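Local coordinates for methyl-accepting chemotaxis protein (Campylobacter jejuni, PDB 6W3R) that senses amino-acid-type ligands through its ligand-binding domain and presumably passes the signal on to steer chemotaxis, at the 3-methyl-L-alloisoleucine site and the sodium ion site. Residues are numbered along the deposited sequence; one frame, centred on the assembly and turned at random.

Contact 1: the 3-methyl-L-alloisoleucine site. Residues 80, 82, 90, 108, 113, 115, 131, 133-135, 160. With I2M (3-methyl-L-alloisoleucine), chain B.
This is the amino-acid pocket of the first PDC sensor domain, and it buries the 3-methyl-L-alloisoleucine almost completely, 300 of its 301 Å². Asp160, Asp133 and Tyr131 all accept from the ligand's amino nitrogen. I2M N lies 2.7 Å from Asp160 OD2, on its syn lone pair, while Asn80 ND2 takes the anti lone pair, so the carboxylate is held from both sides; Tyr82 OH pins the other oxygen, OD1. Asp133, with CG anti to its backbone N (chi1 165°), offers OD1 at 2.7 Å from I2M N, met from above the carboxylate plane, while Val135 N fixes the same oxygen. Tyr131 OH also accepts, tip-on, at 2.9 Å from I2M N. The two carboxylates, Asp133 and Asp160, would favour a protonated amino group. At the other end, Trp115 NE1 points in its ring plane at the carboxylate OXT, 2.9 Å away and 161° at the hydrogen. Lys113, bent at chi2 and chi4, curls its NZ round to the same OXT as a salt bridge of 3.0 Å. Water 1 joins I2M O to Lys113 NZ and Thr134 OG1. Around the branched side chain, CG3 sits over the face of Tyr82, 4.0 Å from the ring centroid, CG1 rests against Trp115 CZ2 at 3.4 Å, CG2 meets Val135 CG2, and CD1 reaches Val90 and Leu108. The pocket thus reads a bulky aliphatic alpha-amino acid, which is presumably how the receptor senses its ligand.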
loop_
_atom_site.group_PDB
_atom_site.type_symbol
_atom_site.label_atom_id
_atom_site.label_comp_id
_atom_site.label_asym_id
_atom_site.label_seq_id
_atom_site.Cartn_x
_atom_site.Cartn_y
_atom_site.Cartn_z
ATOM N N ASN A 80 -2.728 -11.389 -8.237
ATOM C CA ASN A 80 -4.069 -11.984 -8.394
ATOM C C ASN A 80 -5.066 -10.892 -8.731
ATOM O O ASN A 80 -4.952 -9.795 -8.155
ATOM C CB ASN A 80 -4.597 -12.668 -7.121
ATOM C CG ASN A 80 -3.704 -13.803 -6.635
ATOM O OD1 ASN A 80 -3.492 -14.799 -7.332
ATOM N ND2 ASN A 80 -3.185 -13.654 -5.411
ATOM N N TYR A 82 -9.437 -10.820 -9.348
ATOM C CA TYR A 82 -10.501 -11.741 -9.068
ATOM C C TYR A 82 -11.830 -11.095 -8.837
ATOM O O TYR A 82 -11.893 -9.919 -8.457
ATOM C CB TYR A 82 -10.131 -12.652 -7.863
ATOM C CG TYR A 82 -9.579 -11.928 -6.662
ATOM C CD1 TYR A 82 -8.231 -11.632 -6.573
ATOM C CD2 TYR A 82 -10.373 -11.635 -5.591
ATOM C CE1 TYR A 82 -7.683 -11.016 -5.434
ATOM C CE2 TYR A 82 -9.855 -10.997 -4.463
ATOM C CZ TYR A 82 -8.471 -10.797 -4.348
ATOM O OH TYR A 82 -7.957 -10.191 -3.231
ATOM N N VAL A 90 -15.284 -17.561 -6.200
ATOM C CA VAL A 90 -14.458 -16.469 -6.727
ATOM C C VAL A 90 -13.834 -16.866 -8.061
ATOM O O VAL A 90 -13.235 -17.952 -8.215
ATOM C CB VAL A 90 -13.387 -16.018 -5.719
ATOM C CG1 VAL A 90 -12.469 -17.165 -5.296
ATOM C CG2 VAL A 90 -12.563 -14.878 -6.274
ATOM N N LEU A 108 -12.042 -20.850 -1.146
ATOM C CA LEU A 108 -11.165 -19.795 -0.662
ATOM C C LEU A 108 -11.824 -18.910 0.387
ATOM O O LEU A 108 -11.252 -17.891 0.786
ATOM C CB LEU A 108 -10.620 -19.000 -1.842
ATOM C CG LEU A 108 -9.635 -19.761 -2.744
ATOM C CD1 LEU A 108 -9.345 -18.982 -4.008
ATOM C CD2 LEU A 108 -8.340 -20.086 -2.043
ATOM N N LYS A 113 -13.185 -12.845 4.531
ATOM C CA LYS A 113 -12.088 -11.925 4.287
ATOM C C LYS A 113 -12.487 -10.451 4.433
ATOM O O LYS A 113 -13.517 -10.022 3.940
ATOM C CB LYS A 113 -11.493 -12.169 2.905
ATOM C CG LYS A 113 -11.087 -13.604 2.638
ATOM C CD LYS A 113 -10.050 -14.120 3.620
ATOM C CE LYS A 113 -9.772 -15.600 3.430
ATOM N NZ LYS A 113 -8.528 -15.823 2.678
ATOM N N TRP A 115 -11.201 -8.004 2.683
ATOM C CA TRP A 115 -11.325 -7.349 1.388
ATOM C C TRP A 115 -12.722 -7.500 0.822
ATOM O O TRP A 115 -13.246 -6.579 0.201
ATOM C CB TRP A 115 -10.271 -7.882 0.401
ATOM C CG TRP A 115 -10.378 -9.320 0.024
ATOM C CD1 TRP A 115 -9.580 -10.329 0.487
ATOM C CD2 TRP A 115 -11.289 -9.928 -0.900
ATOM N NE1 TRP A 115 -9.924 -11.511 -0.098
ATOM C CE2 TRP A 115 -11.011 -11.303 -0.898
ATOM C CE3 TRP A 115 -12.279 -9.448 -1.752
ATOM C CZ2 TRP A 115 -11.701 -12.192 -1.689
ATOM C CZ3 TRP A 115 -12.952 -10.344 -2.545
ATOM C CH2 TRP A 115 -12.697 -11.697 -2.471
ATOM N N TYR A 131 -0.864 -8.464 3.938
ATOM C CA TYR A 131 -1.147 -9.774 4.550
ATOM C C TYR A 131 -0.744 -10.877 3.604
ATOM O O TYR A 131 -0.430 -10.642 2.449
ATOM C CB TYR A 131 -2.635 -9.916 4.897
ATOM C CG TYR A 131 -3.501 -10.058 3.675
ATOM C CD1 TYR A 131 -3.872 -8.946 2.917
ATOM C CD2 TYR A 131 -3.828 -11.313 3.198
ATOM C CE1 TYR A 131 -4.598 -9.090 1.741
ATOM C CE2 TYR A 131 -4.587 -11.478 2.052
ATOM C CZ TYR A 131 -4.955 -10.361 1.306
ATOM O OH TYR A 131 -5.636 -10.483 0.105
ATOM N N ASP A 133 -1.182 -13.669 1.205
ATOM C CA ASP A 133 -2.156 -14.260 0.298
ATOM C C ASP A 133 -2.124 -15.766 0.449
ATOM O O ASP A 133 -1.083 -16.388 0.290
ATOM C CB ASP A 133 -1.813 -13.867 -1.127
ATOM C CG ASP A 133 -2.515 -14.697 -2.144
ATOM O OD1 ASP A 133 -3.737 -14.882 -2.057
ATOM O OD2 ASP A 133 -1.820 -15.084 -3.089
ATOM N N THR A 134 -3.318 -16.336 0.566
ATOM C CA THR A 134 -3.531 -17.782 0.650
ATOM C C THR A 134 -3.157 -18.556 -0.631
ATOM O O THR A 134 -2.633 -19.660 -0.550
ATOM C CB THR A 134 -5.019 -18.055 0.977
ATOM O OG1 THR A 134 -5.318 -17.581 2.293
ATOM C CG2 THR A 134 -5.364 -19.532 0.904
ATOM N N VAL A 135 -3.330 -17.933 -1.795
ATOM C CA VAL A 135 -3.142 -18.667 -3.050
ATOM C C VAL A 135 -1.662 -18.825 -3.437
ATOM O O VAL A 135 -1.158 -19.914 -3.670
ATOM C CB VAL A 135 -3.951 -18.028 -4.206
ATOM C CG1 VAL A 135 -3.587 -18.657 -5.543
ATOM C CG2 VAL A 135 -5.439 -18.251 -3.980
ATOM N N ASP A 160 -4.605 -7.961 -6.022
ATOM C CA ASP A 160 -3.527 -8.140 -5.089
ATOM C C ASP A 160 -2.234 -7.681 -5.738
ATOM O O ASP A 160 -1.796 -8.252 -6.769
ATOM C CB ASP A 160 -3.333 -9.637 -4.774
ATOM C CG ASP A 160 -4.472 -10.251 -3.992
ATOM O OD1 ASP A 160 -5.383 -9.549 -3.489
ATOM O OD2 ASP A 160 -4.474 -11.488 -3.790
HETATM N N I2M B . -5.443 -12.857 -1.634
HETATM C CA I2M B . -6.864 -13.207 -1.434
HETATM C CB I2M B . -7.423 -14.303 -2.356
HETATM C CG3 I2M B . -6.761 -14.076 -3.718
HETATM C CG2 I2M B . -7.132 -15.725 -1.855
HETATM C CG1 I2M B . -8.974 -14.120 -2.419
HETATM C CD1 I2M B . -9.707 -14.943 -3.493
HETATM C C I2M B . -7.027 -13.731 0.001
HETATM O O I2M B . -5.999 -14.162 0.568
HETATM O OXT I2M B . -8.155 -13.658 0.571
HETATM O O HOH W 1 -5.943 -14.632 3.217
#

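Contact 2: the sodium ion site. Residues 25, 170-171, 173-177, 190. With NA (sodium ion), chain C.
Most of the sodium ligands come from the short stretch Thr173 to Thr177, which runs from the end of helix 163-172 into strand 177-180; Thr190, in the loop just after strand 186-189, adds a ligand from another part of the chain. The stretch wraps round the ion, turning three successive backbone carbonyls inward, those of Thr173, Pro174 and Gly175, with Gly175 at a positive phi. With three threonine hydroxyls they make a distorted six-coordinate arrangement in the model. Its opposed pairs are Thr173 OG1 with Gly175 O, nearly straight through the ion at about 173°, Thr177 OG1 with Thr173 O, and Pro174 O with Thr190 OG1. Thr190 OG1 lies 2.3 Å from NA, against 2.5 Å for Pro174 O. The modelled ligands are uncharged hydroxyl and carbonyl oxygens, which suit sodium; the ion may have come from purification or crystallisation.

Thr173 and Thr177 hold OG1 in the crowded position between backbone N and carbonyl carbon (chi1 62° and 59°), whereas Thr190 puts OG1 beside its backbone N, anti to the carbonyl carbon. Thr173 binds the ion twice, through hydroxyl and carbonyl. Its OG1 also donates to Val170 O at 2.7 Å, in the carbonyl plane, while Thr25 OG1, 3.2 Å from Thr173 OG1, is a longer alternative for that one proton. Thr25 OG1 in turn shares a 2.8 Å hydrogen bond with Thr177 OG1, whose direction is not settled. Thr190 OG1 donates to Ala171 O at 3.1 Å, arriving above the carbonyl plane. Each bound hydroxyl can thus turn its oxygen to the metal and engage a second shell. The ion sits where the end of helix 163-172, the start of strand 177-180 and the loop after strand 186-189 converge beside the long helix 4-49, and it presumably stiffens that junction.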
loop_
_atom_site.group_PDB
_atom_site.type_symbol
_atom_site.label_atom_id
_atom_site.label_comp_id
_atom_site.label_asym_id
_atom_site.label_seq_id
_atom_site.Cartn_x
_atom_site.Cartn_y
_atom_site.Cartn_z
ATOM N N THR A 25 9.336 10.598 -0.151
ATOM C CA THR A 25 8.859 9.281 0.318
ATOM C C THR A 25 7.314 9.267 0.475
ATOM O O THR A 25 6.632 8.357 0.077
ATOM C CB THR A 25 9.607 8.849 1.585
ATOM O OG1 THR A 25 10.925 8.445 1.230
ATOM C CG2 THR A 25 8.900 7.720 2.313
ATOM N N VAL A 170 9.990 2.563 -1.994
ATOM C CA VAL A 170 10.445 3.383 -0.875
ATOM C C VAL A 170 11.952 3.272 -0.688
ATOM O O VAL A 170 12.650 4.265 -0.437
ATOM C CB VAL A 170 9.651 3.054 0.403
ATOM C CG1 VAL A 170 10.245 3.742 1.629
ATOM C CG2 VAL A 170 8.178 3.353 0.212
ATOM N N ALA A 171 12.484 2.051 -0.734
ATOM C CA ALA A 171 13.896 1.857 -0.491
ATOM C C ALA A 171 14.745 2.641 -1.466
ATOM O O ALA A 171 15.812 3.098 -1.091
ATOM C CB ALA A 171 14.244 0.410 -0.529
ATOM N N THR A 173 14.259 5.591 -2.779
ATOM C CA THR A 173 14.214 7.036 -2.640
ATOM C C THR A 173 15.499 7.542 -1.982
ATOM O O THR A 173 16.121 6.832 -1.154
ATOM C CB THR A 173 13.029 7.446 -1.772
ATOM O OG1 THR A 173 13.162 6.910 -0.441
ATOM C CG2 THR A 173 11.706 7.072 -2.431
ATOM N N PRO A 174 15.847 8.797 -2.241
ATOM C CA PRO A 174 16.961 9.387 -1.545
ATOM C C PRO A 174 16.654 9.598 -0.071
ATOM O O PRO A 174 15.482 9.571 0.342
ATOM C CB PRO A 174 17.097 10.749 -2.229
ATOM C CG PRO A 174 15.690 11.067 -2.699
ATOM C CD PRO A 174 15.199 9.757 -3.164
ATOM N N GLY A 175 17.712 9.788 0.716
ATOM C CA GLY A 175 17.542 10.038 2.140
ATOM C C GLY A 175 17.342 8.791 2.983
ATOM O O GLY A 175 16.886 7.729 2.521
ATOM N N ASN A 176 17.586 8.961 4.274
ATOM C CA ASN A 176 17.411 7.892 5.225
ATOM C C ASN A 176 15.957 7.862 5.663
ATOM O O ASN A 176 15.608 8.243 6.796
ATOM C CB ASN A 176 18.339 8.063 6.422
ATOM C CG ASN A 176 18.174 6.966 7.437
ATOM O OD1 ASN A 176 18.098 5.781 7.075
ATOM N ND2 ASN A 176 18.174 7.328 8.704
ATOM N N THR A 177 15.109 7.460 4.727
ATOM C CA THR A 177 13.663 7.473 4.936
ATOM C C THR A 177 13.179 6.031 5.153
ATOM O O THR A 177 13.782 5.051 4.712
ATOM C CB THR A 177 12.904 8.107 3.745
ATOM O OG1 THR A 177 13.190 7.378 2.531
ATOM C CG2 THR A 177 13.250 9.565 3.605
ATOM N N THR A 190 15.072 2.725 3.180
ATOM C CA THR A 190 16.225 2.879 2.353
ATOM C C THR A 190 17.438 2.104 2.869
ATOM O O THR A 190 18.088 1.421 2.069
ATOM C CB THR A 190 16.538 4.370 2.158
ATOM O OG1 THR A 190 15.505 4.957 1.354
ATOM C CG2 THR A 190 17.873 4.594 1.485
HETATM NA NA NA C . 15.083 7.175 1.012
#

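The centres of the C-alpha atoms of contact 1 and contact 2 are about 29 Å apart, and the two have no residue in common. Their nearest tie along the chain is short: strand 152-162, which supplies Asp160 to contact 1, is followed directly by helix 163-172, whose final turn and following loop build contact 2. Contact 1 holds the ligand; contact 2 may be structural, steadying the segment after the strand that carries Asp160. Whether ligand binding is felt at the ion cannot be told from this one structure, which holds a single chain.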